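Local coordinates for protein sulfate adenylyltransferase (Allochromatium vinosum, PDB 4DNX) that catalyses the transfer of the adenylyl group of ATP to sulfate, giving adenosine 5'-phosphosulfate and diphosphate, at residues A[82-87]-A[154-159]; A[37-42]-A[147-152]; A[59-64]-A[119-124]; A[99-104]-A[113-118]. One frame throughout, in Å; residues are numbered along the deposited sequence.

Contact 1: A[82-87]-A[154-159]; sequences PLLCLL and RTAISG
C85 and I157 meet through both backbone and side chain. I157 N donates to C85 O over 3.0 Å in a nearly straight bond (169° at the hydrogen), while C85 SG, anti to its own backbone N (chi1 -178°), lies 3.6 Å from I157 CG1 and almost as near I157 CD1. L87 CD1 also packs on I157, 3.9 Å from I157 CD1 at the end of the ethyl branch and about as near the gamma methyl CG2, the two side chains crossing at about a right angle. L86 and A156 meet with the tip of the leucine, L86 CD2 standing 3.9 Å from A156 CB. L86 and L87 belong to the antiparallel pairing of strand 86-87 with strand 155-163 in the mixed sheet of the PUA-like region, and C85 comes just before them. L86 and A156 form a non-hydrogen-bonded pair; L87 and T155 form the hydrogen-bonded one, with L87 N to T155 O at 2.8 Å and T155 N to L87 O at 3.0 Å. R154 and T155 both face L87, a classic beta bulge. Where the two segments diverge ahead of C85, a water bridges them, accepting from C85 N and donating to I157 O at 2.7 Å. Further out, the hydroxyl of T155 is bonded to Q122, and A64 of helix 61-70 packs against L84.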
loop_
_atom_site.group_PDB
_atom_site.type_symbol
_atom_site.label_atom_id
_atom_site.label_comp_id
_atom_site.label_asym_id
_atom_site.label_seq_id
_atom_site.Cartn_x
_atom_site.Cartn_y
_atom_site.Cartn_z
ATOM N N PRO A 82 5.735 4.054 -27.125
ATOM C CA PRO A 82 5.686 5.494 -26.954
ATOM C C PRO A 82 4.898 5.800 -25.701
ATOM O O PRO A 82 3.989 5.052 -25.375
ATOM C CB PRO A 82 4.902 5.994 -28.186
ATOM C CG PRO A 82 4.730 4.866 -29.114
ATOM C CD PRO A 82 5.229 3.595 -28.430
ATOM N N LEU A 83 5.272 6.863 -24.978
ATOM C CA LEU A 83 4.478 7.359 -23.873
ATOM C C LEU A 83 3.993 8.732 -24.270
ATOM O O LEU A 83 4.732 9.708 -24.140
ATOM C CB LEU A 83 5.324 7.507 -22.605
ATOM C CG LEU A 83 5.780 6.242 -21.886
ATOM C CD1 LEU A 83 6.491 6.676 -20.560
ATOM C CD2 LEU A 83 4.619 5.267 -21.615
ATOM N N LEU A 84 2.764 8.802 -24.771
ATOM C CA LEU A 84 2.260 10.062 -25.328
ATOM C C LEU A 84 1.134 10.642 -24.481
ATOM O O LEU A 84 0.352 9.921 -23.823
ATOM C CB LEU A 84 1.768 9.839 -26.762
ATOM C CG LEU A 84 2.862 9.681 -27.836
ATOM C CD1 LEU A 84 2.273 9.131 -29.102
ATOM C CD2 LEU A 84 3.536 11.058 -28.124
ATOM N N CYS A 85 1.061 11.973 -24.482
ATOM C CA CYS A 85 -0.119 12.685 -23.944
ATOM C C CYS A 85 -0.754 13.419 -25.108
ATOM O O CYS A 85 -0.350 14.543 -25.471
ATOM C CB CYS A 85 0.296 13.698 -22.858
ATOM S SG CYS A 85 -1.162 14.505 -22.165
ATOM N N LEU A 86 -1.731 12.748 -25.718
ATOM C CA LEU A 86 -2.420 13.284 -26.896
ATOM C C LEU A 86 -3.728 13.914 -26.461
ATOM O O LEU A 86 -4.422 13.369 -25.613
ATOM C CB LEU A 86 -2.702 12.151 -27.882
ATOM C CG LEU A 86 -1.484 11.610 -28.648
ATOM C CD1 LEU A 86 -1.841 10.335 -29.406
ATOM C CD2 LEU A 86 -1.053 12.673 -29.635
ATOM N N LEU A 87 -4.065 15.040 -27.081
ATOM C CA LEU A 87 -5.245 15.858 -26.728
ATOM C C LEU A 87 -5.933 16.276 -28.036
ATOM O O LEU A 87 -5.286 16.424 -29.079
ATOM C CB LEU A 87 -4.799 17.110 -26.002
ATOM C CG LEU A 87 -4.003 16.944 -24.677
ATOM C CD1 LEU A 87 -3.589 18.358 -24.262
ATOM C CD2 LEU A 87 -4.854 16.260 -23.612
ATOM N N ARG A 154 -4.837 14.608 -31.800
ATOM C CA ARG A 154 -3.574 14.663 -32.549
ATOM C C ARG A 154 -2.591 15.730 -32.060
ATOM O O ARG A 154 -1.576 15.993 -32.718
ATOM C CB ARG A 154 -3.858 14.897 -34.053
ATOM C CG ARG A 154 -4.687 13.798 -34.711
ATOM C CD ARG A 154 -4.036 12.421 -34.556
ATOM N NE ARG A 154 -4.527 11.513 -35.596
ATOM C CZ ARG A 154 -4.353 11.659 -36.912
ATOM N NH1 ARG A 154 -3.650 12.688 -37.430
ATOM N NH2 ARG A 154 -4.885 10.752 -37.708
ATOM N N THR A 155 -2.875 16.356 -30.907
ATOM C CA THR A 155 -1.946 17.316 -30.321
ATOM C C THR A 155 -1.166 16.631 -29.201
ATOM O O THR A 155 -1.735 16.250 -28.189
ATOM C CB THR A 155 -2.688 18.557 -29.766
ATOM O OG1 THR A 155 -3.395 19.210 -30.835
ATOM C CG2 THR A 155 -1.699 19.574 -29.175
ATOM N N ALA A 156 0.150 16.496 -29.387
ATOM C CA ALA A 156 1.002 15.851 -28.380
ATOM C C ALA A 156 1.668 16.910 -27.509
ATOM O O ALA A 156 2.300 17.845 -28.040
ATOM C CB ALA A 156 2.060 15.020 -29.082
ATOM N N ILE A 157 1.508 16.795 -26.191
ATOM C CA ILE A 157 2.216 17.691 -25.261
ATOM C C ILE A 157 3.279 16.860 -24.557
ATOM O O ILE A 157 3.026 15.690 -24.154
ATOM C CB ILE A 157 1.246 18.407 -24.298
ATOM C CG1 ILE A 157 0.483 17.411 -23.432
ATOM C CG2 ILE A 157 0.227 19.218 -25.142
ATOM C CD1 ILE A 157 -0.291 18.099 -22.261
ATOM N N SER A 158 4.471 17.432 -24.442
ATOM C CA SER A 158 5.617 16.649 -23.935
ATOM C C SER A 158 6.389 17.432 -22.892
ATOM O O SER A 158 6.309 18.677 -22.848
ATOM C CB SER A 158 6.562 16.218 -25.076
ATOM O OG SER A 158 6.972 17.335 -25.867
ATOM N N GLY A 159 7.095 16.689 -22.038
ATOM C CA GLY A 159 7.847 17.309 -20.932
ATOM C C GLY A 159 7.753 16.502 -19.653
ATOM O O GLY A 159 6.910 15.562 -19.548
HETATM O O HOH W 1 3.253 13.444 -25.644
#

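Contact 2: A[37-42]-A[147-152]; sequences SSQAAG and ETFNSQ
S37 is the N-cap of helix 38-48 in the N-terminal PUA-like region, and its capping hydroxyl also binds Q152, just past the C-terminal end of helix 144-149. S37 OG accepts from A40 N at 3.0 Å and donates to Q152 OE1 at 2.7 Å, a bond lying in the plane of the Q152 amide. One hydroxyl thus both caps the helix and binds the glutamine. The other end of that amide is also held. Q152 NE2 donates to F149 O over 3.1 Å, nearly straight, and to Q39 OE1, also 3.1 Å away, along a more bent path (135°) that reaches the acceptor from above its carbonyl plane. Between them these bonds fix the rotation of the Q152 amide. Q39, extended with CG anti to the backbone N (chi1 168°), crosses Q152 at about a right angle, the two amide planes 77° apart. Q39 OE1 also sits at the edge of the F149 ring, 3.7 Å from F149 CD1, and Q39 NE2 faces the methyl T148 CG2. The F149 ring reaches inward to M128, M131 and T132 of helix 125-136, while on helix 38-48 A41 packs against P104, beyond strand 98-102.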
loop_
_atom_site.group_PDB
_atom_site.type_symbol
_atom_site.label_atom_id
_atom_site.label_comp_id
_atom_site.label_asym_id
_atom_site.label_seq_id
_atom_site.Cartn_x
_atom_site.Cartn_y
_atom_site.Cartn_z
ATOM N N SER A 37 -6.297 11.627 -21.493
ATOM C CA SER A 37 -6.978 10.329 -21.749
ATOM C C SER A 37 -6.687 9.330 -20.635
ATOM O O SER A 37 -5.699 9.444 -19.885
ATOM C CB SER A 37 -6.523 9.727 -23.077
ATOM O OG SER A 37 -5.144 9.348 -23.023
ATOM N N SER A 38 -7.511 8.294 -20.548
ATOM C CA SER A 38 -7.183 7.218 -19.595
ATOM C C SER A 38 -5.797 6.593 -19.895
ATOM O O SER A 38 -5.071 6.193 -18.929
ATOM C CB SER A 38 -8.328 6.175 -19.575
ATOM O OG SER A 38 -8.119 5.130 -18.655
ATOM N N GLN A 39 -5.413 6.502 -21.186
ATOM C CA GLN A 39 -4.101 5.976 -21.562
ATOM C C GLN A 39 -2.973 6.856 -20.989
ATOM O O GLN A 39 -2.065 6.333 -20.346
ATOM C CB GLN A 39 -3.976 5.810 -23.098
ATOM C CG GLN A 39 -2.546 5.535 -23.554
ATOM C CD GLN A 39 -2.498 5.305 -25.058
ATOM O OE1 GLN A 39 -1.907 6.107 -25.822
ATOM N NE2 GLN A 39 -3.128 4.220 -25.501
ATOM N N ALA A 40 -3.073 8.161 -21.180
ATOM C CA ALA A 40 -2.065 9.050 -20.607
ATOM C C ALA A 40 -2.078 8.977 -19.075
ATOM O O ALA A 40 -1.023 9.125 -18.424
ATOM C CB ALA A 40 -2.277 10.485 -21.080
ATOM N N ALA A 41 -3.271 8.903 -18.465
ATOM C CA ALA A 41 -3.332 8.830 -16.993
ATOM C C ALA A 41 -2.617 7.577 -16.468
ATOM O O ALA A 41 -1.933 7.610 -15.432
ATOM C CB ALA A 41 -4.807 8.925 -16.489
ATOM N N GLY A 42 -2.811 6.452 -17.143
ATOM C CA GLY A 42 -2.129 5.203 -16.749
ATOM C C GLY A 42 -0.621 5.338 -16.921
ATOM O O GLY A 42 0.170 4.857 -16.094
ATOM N N GLU A 147 -7.666 1.228 -31.903
ATOM C CA GLU A 147 -8.819 2.159 -31.858
ATOM C C GLU A 147 -8.594 3.197 -30.755
ATOM O O GLU A 147 -8.747 4.391 -30.993
ATOM C CB GLU A 147 -10.134 1.418 -31.635
ATOM C CG GLU A 147 -11.382 2.322 -31.685
ATOM C CD GLU A 147 -12.658 1.557 -31.355
ATOM O OE1 GLU A 147 -13.498 1.360 -32.260
ATOM O OE2 GLU A 147 -12.820 1.121 -30.184
ATOM N N THR A 148 -8.202 2.756 -29.565
ATOM C CA THR A 148 -7.928 3.681 -28.457
ATOM C C THR A 148 -6.833 4.666 -28.808
ATOM O O THR A 148 -6.958 5.875 -28.568
ATOM C CB THR A 148 -7.556 2.874 -27.155
ATOM O OG1 THR A 148 -8.712 2.122 -26.761
ATOM C CG2 THR A 148 -7.075 3.799 -26.008
ATOM N N PHE A 149 -5.736 4.157 -29.384
ATOM C CA PHE A 149 -4.569 5.011 -29.648
ATOM C C PHE A 149 -4.965 6.133 -30.606
ATOM O O PHE A 149 -4.533 7.280 -30.450
ATOM C CB PHE A 149 -3.424 4.145 -30.256
ATOM C CG PHE A 149 -2.127 4.902 -30.518
ATOM C CD1 PHE A 149 -1.424 5.488 -29.460
ATOM C CD2 PHE A 149 -1.631 5.038 -31.819
ATOM C CE1 PHE A 149 -0.209 6.202 -29.702
ATOM C CE2 PHE A 149 -0.432 5.737 -32.078
ATOM C CZ PHE A 149 0.273 6.306 -30.998
ATOM N N ASN A 150 -5.807 5.786 -31.570
ATOM C CA ASN A 150 -6.179 6.711 -32.628
ATOM C C ASN A 150 -7.413 7.543 -32.284
ATOM O O ASN A 150 -7.928 8.290 -33.142
ATOM C CB ASN A 150 -6.396 5.935 -33.937
ATOM C CG ASN A 150 -5.078 5.565 -34.592
ATOM O OD1 ASN A 150 -4.492 6.363 -35.318
ATOM N ND2 ASN A 150 -4.587 4.368 -34.304
ATOM N N SER A 151 -7.867 7.437 -31.039
ATOM C CA SER A 151 -9.116 8.084 -30.601
ATOM C C SER A 151 -8.894 9.134 -29.537
ATOM O O SER A 151 -9.834 9.459 -28.810
ATOM C CB SER A 151 -10.116 7.042 -30.083
ATOM O OG SER A 151 -10.717 6.417 -31.201
ATOM N N GLN A 152 -7.690 9.700 -29.492
ATOM C CA GLN A 152 -7.314 10.597 -28.409
ATOM C C GLN A 152 -7.087 12.030 -28.850
ATOM O O GLN A 152 -6.859 12.906 -27.994
ATOM C CB GLN A 152 -6.019 10.133 -27.752
ATOM C CG GLN A 152 -6.074 8.707 -27.157
ATOM C CD GLN A 152 -4.715 8.309 -26.634
ATOM O OE1 GLN A 152 -4.400 8.574 -25.481
ATOM N NE2 GLN A 152 -3.850 7.780 -27.514
#

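Contact 3: A[59-64]-A[119-124]; sequences MNLADA and AVEQVS
L61, the first residue of helix 61-70, faces strand 119-122, with the CA atoms of L61 and E121 7.2 Å apart and no backbone-to-backbone hydrogen bond between the segments. The link is made instead by the carboxylate of E121. Its OE1 accepts from L61 N at 2.8 Å in a fairly straight bond (163°), met on the syn side and 21° out of the carboxylate plane. Its OE2 accepts from a water, 2.7 Å away, which in turn accepts from A62 N. Two successive amides at the start of the helix are therefore satisfied by one acid, directly and through water, and a negative charge at this end of the helix dipole is probably favourable. N60 holds the N-cap position and serves a third amide. Its CG sits between the backbone N and the carbonyl carbon (chi1 62°), and from there N60 OD1 accepts from D63 N at 2.8 Å, nearly in line with the side-chain C=O. N60 CB lies 3.4 Å from E121 OE1. L61 CB rests against that same oxygen, at 3.5 Å. Farther along the leucine its two methyls part: L61 CD1 approaches Q122 O at 3.8 Å, and L61 CD2 meets V123 CG1 at 4.1 Å. V123 continues inward to M128 and M131 of helix 125-136, which L61 also touches at Q127. Strand 119-122 pairs with strand 155-163, whose S158 packs against N60, and M59 is bonded through its backbone to L83.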
loop_
_atom_site.group_PDB
_atom_site.type_symbol
_atom_site.label_atom_id
_atom_site.label_comp_id
_atom_site.label_asym_id
_atom_site.label_seq_id
_atom_site.Cartn_x
_atom_site.Cartn_y
_atom_site.Cartn_z
ATOM N N MET A 59 6.635 11.892 -23.961
ATOM C CA MET A 59 7.583 11.963 -25.069
ATOM C C MET A 59 7.187 13.003 -26.083
ATOM O O MET A 59 6.002 13.181 -26.389
ATOM C CB MET A 59 7.634 10.609 -25.791
ATOM C CG MET A 59 8.209 9.509 -24.970
ATOM S SD MET A 59 8.352 8.012 -25.961
ATOM C CE MET A 59 8.788 6.832 -24.674
ATOM N N ASN A 60 8.201 13.651 -26.677
ATOM C CA ASN A 60 7.936 14.407 -27.913
ATOM C C ASN A 60 7.773 13.448 -29.115
ATOM O O ASN A 60 7.989 12.201 -28.980
ATOM C CB ASN A 60 9.017 15.461 -28.179
ATOM C CG ASN A 60 10.401 14.860 -28.386
ATOM O OD1 ASN A 60 10.566 13.713 -28.828
ATOM N ND2 ASN A 60 11.412 15.671 -28.119
ATOM N N LEU A 61 7.396 13.993 -30.265
ATOM C CA LEU A 61 7.125 13.160 -31.419
ATOM C C LEU A 61 8.369 12.394 -31.882
ATOM O O LEU A 61 8.276 11.217 -32.235
ATOM C CB LEU A 61 6.621 14.031 -32.572
ATOM C CG LEU A 61 5.262 13.673 -33.119
ATOM C CD1 LEU A 61 4.947 14.541 -34.356
ATOM C CD2 LEU A 61 5.138 12.175 -33.434
ATOM N N ALA A 62 9.541 13.029 -31.874
ATOM C CA ALA A 62 10.771 12.285 -32.281
ATOM C C ALA A 62 11.085 11.045 -31.398
ATOM O O ALA A 62 11.419 9.983 -31.906
ATOM C CB ALA A 62 11.988 13.232 -32.338
ATOM N N ASP A 63 10.971 11.195 -30.088
ATOM C CA ASP A 63 11.139 10.052 -29.196
ATOM C C ASP A 63 10.040 8.998 -29.393
ATOM O O ASP A 63 10.305 7.783 -29.319
ATOM C CB ASP A 63 11.156 10.507 -27.720
ATOM C CG ASP A 63 12.476 11.156 -27.324
ATOM O OD1 ASP A 63 13.516 10.761 -27.894
ATOM O OD2 ASP A 63 12.480 12.051 -26.441
ATOM N N ALA A 64 8.794 9.452 -29.578
ATOM C CA ALA A 64 7.695 8.508 -29.824
ATOM C C ALA A 64 7.903 7.702 -31.113
ATOM O O ALA A 64 7.665 6.461 -31.138
ATOM C CB ALA A 64 6.327 9.215 -29.805
ATOM N N ALA A 119 7.229 20.978 -25.224
ATOM C CA ALA A 119 6.832 21.091 -26.628
ATOM C C ALA A 119 5.377 20.756 -26.797
ATOM O O ALA A 119 4.799 19.988 -26.011
ATOM C CB ALA A 119 7.673 20.183 -27.512
ATOM N N VAL A 120 4.791 21.369 -27.815
ATOM C CA VAL A 120 3.421 21.070 -28.199
ATOM C C VAL A 120 3.483 20.846 -29.714
ATOM O O VAL A 120 3.866 21.761 -30.466
ATOM C CB VAL A 120 2.462 22.254 -27.890
ATOM C CG1 VAL A 120 1.078 21.980 -28.462
ATOM C CG2 VAL A 120 2.385 22.555 -26.395
ATOM N N GLU A 121 3.095 19.656 -30.166
ATOM C CA GLU A 121 3.286 19.228 -31.558
ATOM C C GLU A 121 2.006 18.625 -32.148
ATOM O O GLU A 121 1.263 17.956 -31.445
ATOM C CB GLU A 121 4.412 18.174 -31.637
ATOM C CG GLU A 121 5.785 18.677 -31.131
ATOM C CD GLU A 121 6.851 17.576 -31.040
ATOM O OE1 GLU A 121 6.646 16.651 -30.253
ATOM O OE2 GLU A 121 7.874 17.658 -31.769
ATOM N N GLN A 122 1.748 18.859 -33.431
ATOM C CA GLN A 122 0.663 18.174 -34.128
ATOM C C GLN A 122 1.188 16.902 -34.766
ATOM O O GLN A 122 2.221 16.933 -35.444
ATOM C CB GLN A 122 0.093 19.080 -35.231
ATOM C CG GLN A 122 -0.246 20.476 -34.746
ATOM C CD GLN A 122 -1.207 20.435 -33.562
ATOM O OE1 GLN A 122 -2.169 19.651 -33.553
ATOM N NE2 GLN A 122 -0.946 21.267 -32.551
ATOM N N VAL A 123 0.478 15.794 -34.585
ATOM C CA VAL A 123 0.847 14.540 -35.209
ATOM C C VAL A 123 0.105 14.339 -36.534
ATOM O O VAL A 123 -1.127 14.454 -36.581
ATOM C CB VAL A 123 0.535 13.370 -34.285
ATOM C CG1 VAL A 123 1.277 12.139 -34.799
ATOM C CG2 VAL A 123 0.952 13.720 -32.835
ATOM N N SER A 124 0.849 14.064 -37.610
ATOM C CA SER A 124 0.228 13.891 -38.944
ATOM C C SER A 124 -0.413 12.499 -39.046
ATOM O O SER A 124 -0.100 11.604 -38.250
ATOM C CB SER A 124 1.252 14.062 -40.067
ATOM O OG SER A 124 2.130 12.930 -40.058
HETATM O O HOH W 2 9.929 15.908 -31.752
#

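Contact 4: A[99-104]-A[113-118]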
loop_
_atom_site.group_PDB
_atom_site.type_symbol
_atom_site.label_atom_id
_atom_site.label_comp_id
_atom_site.label_asym_id
_atom_site.label_seq_id
_atom_site.Cartn_x
_atom_site.Cartn_y
_atom_site.Cartn_z
ATOM N N ILE A 99 1.495 23.194 -16.283
ATOM C CA ILE A 99 0.059 22.922 -16.355
ATOM C C ILE A 99 -0.286 21.779 -15.409
ATOM O O ILE A 99 0.615 21.046 -14.967
ATOM C CB ILE A 99 -0.380 22.568 -17.795
ATOM C CG1 ILE A 99 0.224 21.205 -18.228
ATOM C CG2 ILE A 99 0.004 23.713 -18.753
ATOM C CD1 ILE A 99 -0.382 20.618 -19.540
ATOM N N ALA A 100 -1.567 21.626 -15.086
ATOM C CA ALA A 100 -2.051 20.496 -14.266
ATOM C C ALA A 100 -2.709 19.494 -15.208
ATOM O O ALA A 100 -3.475 19.873 -16.106
ATOM C CB ALA A 100 -3.065 20.974 -13.205
ATOM N N LEU A 101 -2.379 18.224 -15.025
ATOM C CA LEU A 101 -3.035 17.115 -15.770
ATOM C C LEU A 101 -4.103 16.506 -14.855
ATOM O O LEU A 101 -3.800 16.074 -13.753
ATOM C CB LEU A 101 -2.001 16.051 -16.141
ATOM C CG LEU A 101 -0.757 16.491 -16.926
ATOM C CD1 LEU A 101 0.095 15.292 -17.282
ATOM C CD2 LEU A 101 -1.135 17.339 -18.184
ATOM N N ARG A 102 -5.362 16.485 -15.317
ATOM C CA ARG A 102 -6.499 16.088 -14.481
ATOM C C ARG A 102 -6.941 14.679 -14.901
ATOM O O ARG A 102 -6.804 14.324 -16.057
ATOM C CB ARG A 102 -7.624 17.094 -14.614
ATOM C CG ARG A 102 -7.285 18.419 -13.836
ATOM C CD ARG A 102 -8.390 19.446 -13.925
ATOM N NE ARG A 102 -8.105 20.575 -13.021
ATOM C CZ ARG A 102 -8.371 20.644 -11.704
ATOM N NH1 ARG A 102 -8.895 19.605 -11.013
ATOM N NH2 ARG A 102 -8.035 21.750 -11.044
ATOM N N ASP A 103 -7.427 13.904 -13.935
ATOM C CA ASP A 103 -7.712 12.475 -14.079
ATOM C C ASP A 103 -9.108 12.273 -14.730
ATOM O O ASP A 103 -10.111 12.699 -14.175
ATOM C CB ASP A 103 -7.722 11.859 -12.664
ATOM C CG ASP A 103 -7.553 10.371 -12.673
ATOM O OD1 ASP A 103 -7.924 9.678 -13.675
ATOM O OD2 ASP A 103 -6.995 9.856 -11.653
ATOM N N PRO A 104 -9.152 11.560 -15.858
ATOM C CA PRO A 104 -10.454 11.267 -16.486
ATOM C C PRO A 104 -11.271 10.208 -15.761
ATOM O O PRO A 104 -12.482 10.057 -16.058
ATOM C CB PRO A 104 -10.052 10.763 -17.882
ATOM C CG PRO A 104 -8.753 10.037 -17.664
ATOM C CD PRO A 104 -8.044 11.027 -16.666
ATOM N N ALA A 113 -1.230 15.084 -11.855
ATOM C CA ALA A 113 0.217 15.384 -12.014
ATOM C C ALA A 113 0.342 16.837 -12.454
ATOM O O ALA A 113 -0.620 17.433 -12.921
ATOM C CB ALA A 113 0.858 14.474 -13.096
ATOM N N VAL A 114 1.541 17.381 -12.232
ATOM C CA VAL A 114 1.910 18.705 -12.729
ATOM C C VAL A 114 2.973 18.474 -13.814
ATOM O O VAL A 114 3.890 17.668 -13.634
ATOM C CB VAL A 114 2.493 19.556 -11.562
ATOM C CG1 VAL A 114 3.021 20.885 -12.078
ATOM C CG2 VAL A 114 1.426 19.805 -10.523
ATOM N N MET A 115 2.871 19.194 -14.926
ATOM C CA MET A 115 3.769 18.950 -16.055
ATOM C C MET A 115 4.430 20.241 -16.466
ATOM O O MET A 115 3.768 21.278 -16.506
ATOM C CB MET A 115 2.952 18.410 -17.238
ATOM C CG MET A 115 3.774 18.111 -18.459
ATOM S SD MET A 115 2.631 17.291 -19.641
ATOM C CE MET A 115 3.773 17.022 -20.952
ATOM N N ASP A 116 5.741 20.190 -16.729
ATOM C CA ASP A 116 6.418 21.321 -17.393
ATOM C C ASP A 116 6.409 21.031 -18.871
ATOM O O ASP A 116 7.038 20.060 -19.333
ATOM C CB ASP A 116 7.852 21.505 -16.858
ATOM C CG ASP A 116 7.851 21.929 -15.414
ATOM O OD1 ASP A 116 7.308 23.015 -15.127
ATOM O OD2 ASP A 116 8.316 21.148 -14.546
ATOM N N VAL A 117 5.670 21.847 -19.624
ATOM C CA VAL A 117 5.495 21.564 -21.037
ATOM C C VAL A 117 6.695 22.099 -21.834
ATOM O O VAL A 117 6.965 23.322 -21.818
ATOM C CB VAL A 117 4.173 22.158 -21.549
ATOM C CG1 VAL A 117 4.053 21.967 -23.059
ATOM C CG2 VAL A 117 3.007 21.513 -20.800
ATOM N N THR A 118 7.439 21.202 -22.481
ATOM C CA THR A 118 8.568 21.667 -23.297
ATOM C C THR A 118 8.308 21.633 -24.802
ATOM O O THR A 118 9.064 22.215 -25.578
ATOM C CB THR A 118 9.882 20.974 -22.934
ATOM O OG1 THR A 118 9.706 19.556 -22.987
ATOM C CG2 THR A 118 10.268 21.380 -21.489
#
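I99 places CG1 between its backbone N and carbonyl carbon (chi1 68°), and I99 CD1 and V117 CG2 come within 3.7 Å. M115 is extended, with SD anti to CB (chi2 173°), and runs past L101; M115 SD lies 4.0 Å from both L101 CD1 and L101 CD2. Residues 99-102 and 113-116 are paired arms of a beta hairpin, strand 98-102 with strand 111-116, in the mixed sheet of the PUA-like region; V117 follows just past it. I99 with M115 and L101 with A113 are hydrogen-bonded antiparallel pairs, and A100 with V114 is the non-hydrogen-bonded pair between them; the short strand axes run 138° apart. The bonds are I99 N to M115 O at 3.0 Å, M115 N to I99 O and L101 N to A113 O, each 2.9 Å, and a weak one from A113 N to L101 O at 3.3 Å. I99, L101, A113 and M115 share one face of the sheet, where F58 packs on L101 and M115, and I157 on I99 and M115. A100 and V114 point to the other. Strand 33-35 runs parallel to strand 98-102 on its far edge, bonded through the backbone of A100 and R102, and R98 forms a salt bridge with D116. V114 adds a CA-H...O contact, its CA 3.5 Å from the I99 O that already accepts from M115 N.

How the contacts relate
Strand 155-163, half of contact 1, ties three of the contacts together in one mixed sheet: it pairs with 86-87 there, with 119-122 of contact 3 and with 111-116 of contact 4. Contacts 1 and 3 have centres about 6 Å apart and are probably joined by backbone bonds, A156 N to E121 O and V123 N to R154 O, both 2.8 Å. The centres of contacts 1 and 4 are about 11 Å apart; there M115 CE packs against S158 C at 3.3 Å, and T118 N probably bonds to S158 O. Contact 2 flanks this sheet, about 10 Å from contact 1 between centres, with L84 CD1 touching F149 CE1 at 3.9 Å. It reaches contact 4 where P104 packs on S37 and S38.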